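Local atomic coordinates of nitrite transporter NirC (Salmonella enterica subsp. enterica serovar Typhimurium, PDB entry 4FC4), a protein that forms a pentameric channel of the formate/nitrite transporter family that carries nitrite into and out of the cell across the cytoplasmic membrane. Residues S77-G82 / L110-G115; A68-I73 / L181-C186. All coordinates share one frame; numbering follows the deposited sequence.

Interaction 1 of 2, residues S77-G82 / L110-G115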
loop_
_atom_site.group_PDB
_atom_site.type_symbol
_atom_site.label_atom_id
_atom_site.label_comp_id
_atom_site.label_asym_id
_atom_site.label_seq_id
_atom_site.Cartn_x
_atom_site.Cartn_y
_atom_site.Cartn_z
ATOM N N SER B 77 -6.961 12.067 20.842
ATOM C CA SER B 77 -6.926 13.522 21.126
ATOM C C SER B 77 -8.340 14.146 20.948
ATOM O O SER B 77 -9.276 13.454 20.636
ATOM C CB SER B 77 -5.943 14.173 20.176
ATOM O OG SER B 77 -6.393 13.979 18.851
ATOM N N GLU B 78 -8.505 15.447 21.099
ATOM C CA GLU B 78 -9.825 16.059 20.778
ATOM C C GLU B 78 -9.749 17.151 19.706
ATOM O O GLU B 78 -9.056 18.127 19.885
ATOM C CB GLU B 78 -10.527 16.564 22.048
ATOM C CG GLU B 78 -10.634 15.470 23.100
ATOM C CD GLU B 78 -11.671 14.360 22.786
ATOM O OE1 GLU B 78 -12.535 14.522 21.878
ATOM O OE2 GLU B 78 -11.685 13.327 23.514
ATOM N N LEU B 79 -10.441 16.957 18.593
ATOM C CA LEU B 79 -10.311 17.789 17.411
ATOM C C LEU B 79 -11.607 18.534 17.237
ATOM O O LEU B 79 -12.675 17.943 17.161
ATOM C CB LEU B 79 -10.037 16.910 16.158
ATOM C CG LEU B 79 -9.688 17.651 14.843
ATOM C CD1 LEU B 79 -8.528 18.630 15.057
ATOM C CD2 LEU B 79 -9.416 16.686 13.642
ATOM N N PHE B 80 -11.522 19.856 17.177
ATOM C CA PHE B 80 -12.723 20.655 17.140
ATOM C C PHE B 80 -13.586 20.260 15.935
ATOM O O PHE B 80 -14.816 20.191 16.070
ATOM C CB PHE B 80 -12.402 22.160 17.146
ATOM C CG PHE B 80 -13.468 23.000 16.490
ATOM C CD1 PHE B 80 -13.451 23.209 15.098
ATOM C CD2 PHE B 80 -14.520 23.544 17.252
ATOM C CE1 PHE B 80 -14.454 23.962 14.489
ATOM C CE2 PHE B 80 -15.530 24.285 16.638
ATOM C CZ PHE B 80 -15.497 24.503 15.263
ATOM N N THR B 81 -12.964 19.987 14.776
ATOM C CA THR B 81 -13.760 19.786 13.553
ATOM C C THR B 81 -14.576 18.515 13.643
ATOM O O THR B 81 -15.651 18.431 13.088
ATOM C CB THR B 81 -12.908 19.823 12.262
ATOM O OG1 THR B 81 -11.818 18.911 12.405
ATOM C CG2 THR B 81 -12.351 21.260 12.036
ATOM N N GLY B 82 -14.081 17.533 14.391
ATOM C CA GLY B 82 -14.799 16.260 14.591
ATOM C C GLY B 82 -15.878 16.466 15.650
ATOM O O GLY B 82 -16.973 15.903 15.545
ATOM N N LEU B 110 -10.163 26.376 21.189
ATOM C CA LEU B 110 -9.076 27.077 21.880
ATOM C C LEU B 110 -7.905 26.137 22.194
ATOM O O LEU B 110 -6.717 26.534 22.022
ATOM C CB LEU B 110 -9.555 27.800 23.149
ATOM C CG LEU B 110 -10.413 29.090 22.972
ATOM C CD1 LEU B 110 -10.980 29.603 24.288
ATOM C CD2 LEU B 110 -9.719 30.247 22.218
ATOM N N GLY B 111 -8.231 24.897 22.609
ATOM C CA GLY B 111 -7.205 23.919 22.911
ATOM C C GLY B 111 -6.422 23.558 21.667
ATOM O O GLY B 111 -5.214 23.487 21.690
ATOM N N ASN B 112 -7.128 23.283 20.577
ATOM C CA ASN B 112 -6.509 23.008 19.293
ATOM C C ASN B 112 -5.536 24.117 18.878
ATOM O O ASN B 112 -4.450 23.822 18.354
ATOM C CB ASN B 112 -7.581 22.843 18.236
ATOM C CG ASN B 112 -8.338 21.543 18.373
ATOM O OD1 ASN B 112 -9.306 21.351 17.657
ATOM N ND2 ASN B 112 -7.900 20.628 19.286
ATOM N N LEU B 113 -5.916 25.374 19.164
ATOM C CA LEU B 113 -5.095 26.553 18.828
ATOM C C LEU B 113 -3.790 26.560 19.643
ATOM O O LEU B 113 -2.706 26.659 19.057
ATOM C CB LEU B 113 -5.893 27.868 18.959
ATOM C CG LEU B 113 -5.193 29.209 18.632
ATOM C CD1 LEU B 113 -4.807 29.354 17.141
ATOM C CD2 LEU B 113 -6.012 30.419 19.129
ATOM N N VAL B 114 -3.900 26.368 20.963
ATOM C CA VAL B 114 -2.741 26.221 21.829
ATOM C C VAL B 114 -1.775 25.128 21.307
ATOM O O VAL B 114 -0.567 25.364 21.231
ATOM C CB VAL B 114 -3.187 25.927 23.270
ATOM C CG1 VAL B 114 -2.018 25.426 24.118
ATOM C CG2 VAL B 114 -3.839 27.193 23.915
ATOM N N GLY B 115 -2.283 23.960 20.916
ATOM C CA GLY B 115 -1.396 22.863 20.509
ATOM C C GLY B 115 -0.744 23.198 19.185
ATOM O O GLY B 115 0.417 22.830 18.935
#
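Asn-112 reaches from helix 98-125 to the backbone of Glu-78 and Phe-80 and grips it with both ends of its carboxamide. Asn-112 ND2 donates to Glu-78 O at 2.8 Å and also donates to Ser-31 O. The bond to Glu-78 is nearly straight, with an N-H...O angle of 168°, and its acceptor lies in the plane of the amide. Asn-112 OD1 accepts from Phe-80 N at 2.7 Å, and this N-H approaches in the carbonyl plane. The two bonds fix the rotation of the amide and straddle Leu-79, the N-cap residue of helix 80-93. One of the first N-H groups of that helix is thus satisfied by a side chain. The tight part of the contact is this buried amide. Phe-80 CB lies 3.2 Å from Asn-112 OD1, and Leu-79 CD1 comes across Asn-112 OD1 at 3.8 Å. The contact is looser away from the amide. Leu-110 and Val-114 lie on the surface, on the far side of their helix. The ring of Phe-80 turns off to meet Trp-109 edge-to-face, and the carboxylate of Glu-78 leads away to a salt bridge with Arg-15 and a hydrogen bond with His-83. Segment 77-82 includes most of the break between helices 67-75 and 80-93, as in the interrupted second membrane helix of this family. Helix 24-51 touches Asn-112 through Ala-34, helix 198-209 does so through Val-199, and helix 219-248 packs on Phe-80.

Interaction 2 of 2, residues A68-I73 / L181-C186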
loop_
_atom_site.group_PDB
_atom_site.type_symbol
_atom_site.label_atom_id
_atom_site.label_comp_id
_atom_site.label_asym_id
_atom_site.label_seq_id
_atom_site.Cartn_x
_atom_site.Cartn_y
_atom_site.Cartn_z
ATOM N N ALA B 68 -1.822 13.346 9.726
ATOM C CA ALA B 68 -2.433 14.352 10.625
ATOM C C ALA B 68 -3.645 13.770 11.355
ATOM O O ALA B 68 -3.714 13.806 12.568
ATOM C CB ALA B 68 -2.844 15.649 9.867
ATOM N N LEU B 69 -4.601 13.225 10.608
ATOM C CA LEU B 69 -5.806 12.687 11.232
ATOM C C LEU B 69 -5.583 11.296 11.774
ATOM O O LEU B 69 -6.276 10.891 12.727
ATOM C CB LEU B 69 -6.978 12.742 10.287
ATOM C CG LEU B 69 -8.331 12.520 10.945
ATOM C CD1 LEU B 69 -8.743 13.634 11.933
ATOM C CD2 LEU B 69 -9.323 12.361 9.787
ATOM N N THR B 70 -4.616 10.584 11.196
ATOM C CA THR B 70 -4.203 9.307 11.750
ATOM C C THR B 70 -3.743 9.435 13.204
ATOM O O THR B 70 -4.212 8.664 14.046
ATOM C CB THR B 70 -3.093 8.664 10.934
ATOM O OG1 THR B 70 -3.525 8.529 9.564
ATOM C CG2 THR B 70 -2.722 7.339 11.540
ATOM N N LEU B 71 -2.868 10.406 13.493
ATOM C CA LEU B 71 -2.483 10.750 14.863
ATOM C C LEU B 71 -3.694 11.080 15.698
ATOM O O LEU B 71 -3.901 10.499 16.725
ATOM C CB LEU B 71 -1.463 11.922 14.901
ATOM C CG LEU B 71 -0.060 11.670 14.280
ATOM C CD1 LEU B 71 0.822 12.912 14.354
ATOM C CD2 LEU B 71 0.641 10.440 14.881
ATOM N N VAL B 72 -4.464 12.072 15.282
ATOM C CA VAL B 72 -5.644 12.496 16.029
ATOM C C VAL B 72 -6.531 11.297 16.422
ATOM O O VAL B 72 -6.930 11.185 17.580
ATOM C CB VAL B 72 -6.456 13.574 15.220
ATOM C CG1 VAL B 72 -7.816 13.861 15.874
ATOM C CG2 VAL B 72 -5.662 14.882 15.128
ATOM N N ILE B 73 -6.747 10.332 15.504
ATOM C CA ILE B 73 -7.778 9.313 15.769
ATOM C C ILE B 73 -7.215 8.098 16.507
ATOM O O ILE B 73 -7.824 7.562 17.430
ATOM C CB ILE B 73 -8.486 8.862 14.473
ATOM C CG1 ILE B 73 -9.293 10.021 13.828
ATOM C CG2 ILE B 73 -9.364 7.652 14.727
ATOM C CD1 ILE B 73 -9.870 9.640 12.470
ATOM N N LEU B 181 -6.538 3.813 5.729
ATOM C CA LEU B 181 -6.951 4.068 4.363
ATOM C C LEU B 181 -8.091 5.056 4.217
ATOM O O LEU B 181 -8.045 5.948 3.303
ATOM C CB LEU B 181 -7.290 2.769 3.665
ATOM C CG LEU B 181 -6.075 2.184 2.950
ATOM C CD1 LEU B 181 -4.792 2.247 3.750
ATOM C CD2 LEU B 181 -6.318 0.779 2.403
ATOM N N ALA B 182 -9.119 4.935 5.071
ATOM C CA ALA B 182 -10.259 5.908 4.975
ATOM C C ALA B 182 -9.747 7.310 5.174
ATOM O O ALA B 182 -10.078 8.239 4.427
ATOM C CB ALA B 182 -11.346 5.597 6.000
ATOM N N ILE B 183 -8.942 7.457 6.225
ATOM C CA ILE B 183 -8.313 8.723 6.608
ATOM C C ILE B 183 -7.373 9.241 5.473
ATOM O O ILE B 183 -7.490 10.368 5.019
ATOM C CB ILE B 183 -7.532 8.551 7.941
ATOM C CG1 ILE B 183 -8.494 8.208 9.117
ATOM C CG2 ILE B 183 -6.710 9.816 8.196
ATOM C CD1 ILE B 183 -7.772 7.754 10.420
ATOM N N TRP B 184 -6.511 8.383 4.961
ATOM C CA TRP B 184 -5.613 8.752 3.883
ATOM C C TRP B 184 -6.367 9.321 2.664
ATOM O O TRP B 184 -5.987 10.374 2.104
ATOM C CB TRP B 184 -4.726 7.529 3.485
ATOM C CG TRP B 184 -3.845 7.878 2.300
ATOM C CD1 TRP B 184 -2.683 8.667 2.315
ATOM C CD2 TRP B 184 -4.087 7.575 0.868
ATOM N NE1 TRP B 184 -2.218 8.852 1.072
ATOM C CE2 TRP B 184 -2.940 8.164 0.145
ATOM C CE3 TRP B 184 -5.058 6.856 0.148
ATOM C CZ2 TRP B 184 -2.813 8.077 -1.250
ATOM C CZ3 TRP B 184 -4.890 6.736 -1.267
ATOM C CH2 TRP B 184 -3.814 7.356 -1.947
ATOM N N TRP B 185 -7.458 8.661 2.257
ATOM C CA TRP B 185 -8.200 9.041 1.070
ATOM C C TRP B 185 -8.755 10.397 1.258
ATOM O O TRP B 185 -8.691 11.230 0.340
ATOM C CB TRP B 185 -9.361 8.111 0.777
ATOM C CG TRP B 185 -9.048 6.948 -0.085
ATOM C CD1 TRP B 185 -9.124 5.586 0.249
ATOM C CD2 TRP B 185 -8.609 6.977 -1.472
ATOM N NE1 TRP B 185 -8.787 4.788 -0.800
ATOM C CE2 TRP B 185 -8.458 5.559 -1.883
ATOM C CE3 TRP B 185 -8.303 7.996 -2.389
ATOM C CZ2 TRP B 185 -7.985 5.202 -3.168
ATOM C CZ3 TRP B 185 -7.867 7.635 -3.681
ATOM C CH2 TRP B 185 -7.708 6.264 -4.066
ATOM N N CYS B 186 -9.297 10.659 2.441
ATOM C CA CYS B 186 -10.047 11.916 2.618
ATOM C C CYS B 186 -9.136 13.109 2.716
ATOM O O CYS B 186 -9.476 14.187 2.254
ATOM C CB CYS B 186 -10.911 11.857 3.876
ATOM S SG CYS B 186 -12.280 10.756 3.627
#
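Ile-183 meets Leu-69, Thr-70 and Ile-73 with two branches that its torsions send in different directions. With chi1 at -64°, CG1 stands beside the backbone N and CG2 lies anti to it. Chi2 of 169° then extends CD1 straight out toward helix 67-75. Ile-73 has the same extended form, and its own CD1 points back. The two isoleucines meet tip to tip, Ile-73 CD1 to Ile-183 CD1, at 3.5 Å. The CG2 branch works separately. Ile-183 CG2 packs on Leu-69 CB at 3.6 Å, and Leu-69 CD2 flanks Ile-183 CG2 at 4.0 Å. Ile-183 CG2 also lies 3.7 Å from Thr-70 OG1. That hydroxyl is hydrogen-bonded to Gly-66 O, just before the start of helix 67-75. Toward Ile-183 it makes only a van der Waals contact. No hydrogen bond crosses the contact.

The two helices belong to the leading halves of the second and fifth membrane helices, both broken in the formate/nitrite transporter fold, which resembles that of aquaporins. Their short segments run at 141° to each other, closer to antiparallel than to perpendicular. The axes stay 9.3 Å apart at closest approach, and one long side chain, Ile-183, spans much of this gap. Helix 67-75 has a wider pi-type turn at 71-73, at the end where Ile-73 makes its contact.

Leu-69 also packs on Val-164 and Ala-167 of helix 150-172. Other subunits come close as well: Ala-182 packs on Phe-180 of a second subunit, and Thr-70 on Trp-185 of a third.

In the fold
Both contacts are buried, and both hold parts of one interrupted membrane helix. Interaction 1 binds the backbone at the break and at the start of helix 80-93; interaction 2 holds the half before it, helix 67-75. Their centres are 16 Å apart. Leu-79 joins them: its CD2 packs on Leu-69 CD1 at 3.6 Å, and its CB meets Val-72 CG1. Ser-77 OG and Val-72 O probably form a hydrogen bond. The chemistry differs with place. At the break, near the chain's centre, an amide pairs with backbone groups. Interaction 2 joins two continuous helical segments farther out, by apolar packing, and other subunits reach it. No other chain touches interaction 1.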